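Local coordinates for cytoplasmic protein (Cryptococcus neoformans var. grubii serotype A, PDB 7LPO), which probably hydrolyses steryl beta-glucosides, as a sterylglucosidase of glycosyl hydrolase family 5, at residues W105-Y116 and L236-L247. Numbering follows the deposited sequence.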
# COMPACT_ATOMS: atom_id res chain seq x y z
N TRP A 105 2.88 -4.51 12.69
CA TRP A 105 3.10 -5.56 13.67
C TRP A 105 4.06 -5.10 14.76
O TRP A 105 3.86 -5.39 15.95
CB TRP A 105 3.61 -6.79 12.94
CG TRP A 105 3.79 -8.02 13.74
CD1 TRP A 105 3.40 -8.25 15.02
CD2 TRP A 105 4.42 -9.22 13.28
NE1 TRP A 105 3.75 -9.52 15.38
CE2 TRP A 105 4.39 -10.13 14.34
CE3 TRP A 105 5.01 -9.61 12.07
CZ2 TRP A 105 4.93 -11.41 14.23
CZ3 TRP A 105 5.55 -10.87 11.97
CH2 TRP A 105 5.51 -11.76 13.05
N GLU A 106 5.11 -4.37 14.38
CA GLU A 106 6.09 -3.93 15.36
C GLU A 106 5.43 -3.08 16.44
O GLU A 106 5.75 -3.21 17.62
CB GLU A 106 7.21 -3.13 14.70
CG GLU A 106 8.16 -2.48 15.70
CD GLU A 106 9.27 -1.64 15.06
OE1 GLU A 106 10.20 -1.26 15.79
OE2 GLU A 106 9.22 -1.36 13.84
N SER A 107 4.53 -2.18 16.03
CA SER A 107 3.91 -1.27 16.99
C SER A 107 3.00 -2.00 17.96
O SER A 107 2.71 -1.47 19.05
CB SER A 107 3.13 -0.17 16.25
OG SER A 107 1.97 -0.68 15.61
N LEU A 108 2.57 -3.22 17.62
CA LEU A 108 1.70 -4.00 18.48
C LEU A 108 2.44 -5.00 19.36
O LEU A 108 1.92 -5.37 20.42
CB LEU A 108 0.68 -4.78 17.64
CG LEU A 108 -0.35 -4.00 16.83
CD1 LEU A 108 -1.17 -4.97 15.97
CD2 LEU A 108 -1.26 -3.18 17.72
N GLU A 109 3.64 -5.47 18.96
CA GLU A 109 4.28 -6.58 19.66
C GLU A 109 5.79 -6.38 19.78
O GLU A 109 6.54 -7.36 19.86
CB GLU A 109 3.97 -7.91 18.97
CG GLU A 109 4.08 -9.16 19.83
CD GLU A 109 3.51 -10.42 19.16
OE1 GLU A 109 3.22 -10.38 17.95
OE2 GLU A 109 3.35 -11.45 19.83
N HIS A 110 6.24 -5.13 19.82
CA HIS A 110 7.68 -4.86 19.90
C HIS A 110 8.28 -5.38 21.20
O HIS A 110 9.48 -5.70 21.23
CB HIS A 110 7.93 -3.36 19.81
CG HIS A 110 7.08 -2.55 20.73
ND1 HIS A 110 7.39 -2.34 22.05
CD2 HIS A 110 5.91 -1.90 20.51
CE1 HIS A 110 6.45 -1.60 22.62
NE2 HIS A 110 5.54 -1.32 21.70
N ALA A 111 7.50 -5.44 22.27
CA ALA A 111 8.05 -5.83 23.57
C ALA A 111 8.51 -7.28 23.61
O ALA A 111 9.36 -7.62 24.43
CB ALA A 111 7.01 -5.60 24.67
N GLY A 112 7.96 -8.14 22.76
CA GLY A 112 8.32 -9.54 22.74
C GLY A 112 7.13 -10.38 22.36
O GLY A 112 5.99 -9.89 22.32
N PRO A 113 7.36 -11.66 22.08
CA PRO A 113 6.24 -12.55 21.72
C PRO A 113 5.11 -12.51 22.74
O PRO A 113 5.34 -12.77 23.93
CB PRO A 113 6.87 -13.94 21.65
CG PRO A 113 8.34 -13.72 21.57
CD PRO A 113 8.65 -12.36 22.12
N LYS A 114 3.90 -12.19 22.29
CA LYS A 114 2.69 -12.14 23.10
C LYS A 114 2.73 -11.06 24.18
O LYS A 114 1.91 -11.09 25.10
CB LYS A 114 2.41 -13.51 23.73
CG LYS A 114 1.84 -14.49 22.71
CD LYS A 114 1.84 -15.91 23.21
CE LYS A 114 1.44 -16.87 22.10
NZ LYS A 114 1.07 -18.22 22.62
N GLU A 115 3.65 -10.10 24.07
CA GLU A 115 3.67 -8.90 24.90
C GLU A 115 3.09 -7.77 24.05
O GLU A 115 3.82 -7.05 23.37
CB GLU A 115 5.08 -8.58 25.36
CG GLU A 115 5.58 -9.41 26.53
CD GLU A 115 6.94 -8.92 27.03
OE1 GLU A 115 7.99 -9.42 26.53
OE2 GLU A 115 6.98 -8.05 27.93
N TYR A 116 1.77 -7.60 24.09
CA TYR A 116 1.09 -6.68 23.20
C TYR A 116 1.02 -5.28 23.81
O TYR A 116 0.73 -5.12 25.00
CB TYR A 116 -0.32 -7.19 22.89
CG TYR A 116 -0.34 -8.57 22.26
CD1 TYR A 116 0.17 -8.77 20.98
CD2 TYR A 116 -0.87 -9.66 22.94
CE1 TYR A 116 0.15 -10.03 20.40
CE2 TYR A 116 -0.88 -10.92 22.37
CZ TYR A 116 -0.37 -11.09 21.10
OH TYR A 116 -0.38 -12.34 20.54
N LEU A 236 5.83 -17.74 13.04
CA LEU A 236 5.72 -16.37 12.53
C LEU A 236 4.28 -16.03 12.16
O LEU A 236 3.77 -14.96 12.53
CB LEU A 236 6.64 -16.18 11.32
CG LEU A 236 8.14 -16.28 11.61
CD1 LEU A 236 9.00 -16.19 10.33
CD2 LEU A 236 8.56 -15.20 12.60
N GLN A 237 3.59 -16.91 11.42
CA GLN A 237 2.23 -16.58 10.99
C GLN A 237 1.29 -16.47 12.19
O GLN A 237 0.45 -15.56 12.24
CB GLN A 237 1.70 -17.62 10.00
CG GLN A 237 2.32 -17.56 8.61
CD GLN A 237 1.45 -18.20 7.53
OE1 GLN A 237 0.22 -18.08 7.54
NE2 GLN A 237 2.09 -18.87 6.58
N ASP A 238 1.40 -17.38 13.16
CA ASP A 238 0.51 -17.35 14.32
C ASP A 238 0.72 -16.08 15.15
O ASP A 238 -0.24 -15.51 15.67
CB ASP A 238 0.72 -18.58 15.20
CG ASP A 238 0.16 -19.85 14.59
OD1 ASP A 238 -0.47 -19.78 13.51
OD2 ASP A 238 0.34 -20.93 15.18
N HIS A 239 1.97 -15.64 15.31
CA HIS A 239 2.19 -14.43 16.10
C HIS A 239 1.67 -13.20 15.36
O HIS A 239 1.10 -12.29 15.97
CB HIS A 239 3.68 -14.28 16.45
CG HIS A 239 4.10 -15.09 17.64
ND1 HIS A 239 4.52 -16.40 17.54
CD2 HIS A 239 4.15 -14.78 18.96
CE1 HIS A 239 4.81 -16.86 18.75
NE2 HIS A 239 4.59 -15.90 19.63
N PHE A 240 1.82 -13.16 14.03
CA PHE A 240 1.31 -12.03 13.27
C PHE A 240 -0.21 -11.99 13.30
O PHE A 240 -0.82 -10.94 13.52
CB PHE A 240 1.82 -12.08 11.83
CG PHE A 240 1.12 -11.13 10.90
CD1 PHE A 240 1.36 -9.77 10.97
CD2 PHE A 240 0.21 -11.60 9.97
CE1 PHE A 240 0.70 -8.89 10.12
CE2 PHE A 240 -0.43 -10.73 9.12
CZ PHE A 240 -0.19 -9.38 9.19
N ILE A 241 -0.85 -13.14 13.07
CA ILE A 241 -2.31 -13.21 13.08
C ILE A 241 -2.85 -12.94 14.48
O ILE A 241 -3.88 -12.29 14.65
CB ILE A 241 -2.76 -14.58 12.53
CG1 ILE A 241 -2.36 -14.69 11.05
CG2 ILE A 241 -4.26 -14.78 12.71
CD1 ILE A 241 -2.58 -16.05 10.42
N ASP A 242 -2.14 -13.42 15.51
CA ASP A 242 -2.56 -13.13 16.88
C ASP A 242 -2.46 -11.64 17.18
O ASP A 242 -3.33 -11.08 17.86
CB ASP A 242 -1.70 -13.91 17.88
CG ASP A 242 -2.12 -15.36 18.04
OD1 ASP A 242 -3.07 -15.79 17.33
OD2 ASP A 242 -1.50 -16.07 18.87
N ALA A 243 -1.40 -10.99 16.72
CA ALA A 243 -1.23 -9.57 17.04
C ALA A 243 -2.32 -8.74 16.38
O ALA A 243 -2.95 -7.91 17.04
CB ALA A 243 0.15 -9.09 16.62
N VAL A 244 -2.54 -8.94 15.08
CA VAL A 244 -3.65 -8.25 14.42
C VAL A 244 -4.96 -8.63 15.08
O VAL A 244 -5.83 -7.78 15.33
CB VAL A 244 -3.67 -8.57 12.91
CG1 VAL A 244 -4.86 -7.86 12.22
CG2 VAL A 244 -2.35 -8.15 12.27
N GLY A 245 -5.12 -9.91 15.42
CA GLY A 245 -6.35 -10.35 16.06
C GLY A 245 -6.60 -9.67 17.38
O GLY A 245 -7.75 -9.44 17.75
N GLU A 246 -5.54 -9.32 18.10
CA GLU A 246 -5.71 -8.63 19.38
C GLU A 246 -6.16 -7.19 19.17
O GLU A 246 -6.93 -6.65 19.97
CB GLU A 246 -4.41 -8.67 20.17
CG GLU A 246 -4.09 -10.00 20.79
CD GLU A 246 -4.97 -10.32 21.98
OE1 GLU A 246 -5.31 -9.40 22.75
OE2 GLU A 246 -5.33 -11.50 22.13
N LEU A 247 -5.68 -6.53 18.11
CA LEU A 247 -6.18 -5.20 17.79
C LEU A 247 -7.66 -5.26 17.44
O LEU A 247 -8.47 -4.50 17.99
CB LEU A 247 -5.38 -4.60 16.64
CG LEU A 247 -5.83 -3.25 16.08
CD1 LEU A 247 -5.92 -2.24 17.21
CD2 LEU A 247 -4.87 -2.78 14.99
O HOH W 1 1.47 -12.66 18.93
O HOH W 2 -2.07 -14.02 21.61
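Trp105 and Tyr116 pack against Phe240, Ala243 and Glu246 in a largely buried, mainly apolar contact, where the short helix 105-109 and the loop after it, following strand 98-104, lie against helix 232-254. The axes of the two helical segments pass 9.7 Å apart at 75°, and the small Ala243 lets both aromatic rings come close to the backbone. Trp105, its CG anti to the backbone N (chi1 -175°), lays its indole over the helix: Phe240 CB sits 3.8 Å from the centroid of the six-membered ring, almost on its normal, while the Phe240 ring turns its edge to the same indole in a T-shaped pair. The indole is fixed in rotation by a straight bond in its own plane, NE1 to Glu109 OE1 (2.8 Å). The other oxygen of this buried carboxylate, OE2, takes the backbone N-H of Lys114 on its anti lone pair, tying helix to loop. No direct hydrogen bond joins the two segments; a water donates to His239 O (3.0 Å), but its modelled position is too close to Glu109 OE2 for a bond there to be certain. Glu246, its CG anti to its carbonyl carbon (chi1 -74°), sets that methylene over one face of Tyr116 in a CH-pi contact, 3.8 Å from the ring centroid; Lys114 CA lies over the opposite face. Such packing of the segment after a core strand against an outer helix is consistent with the TIM-barrel fold of family 5 glycosidases.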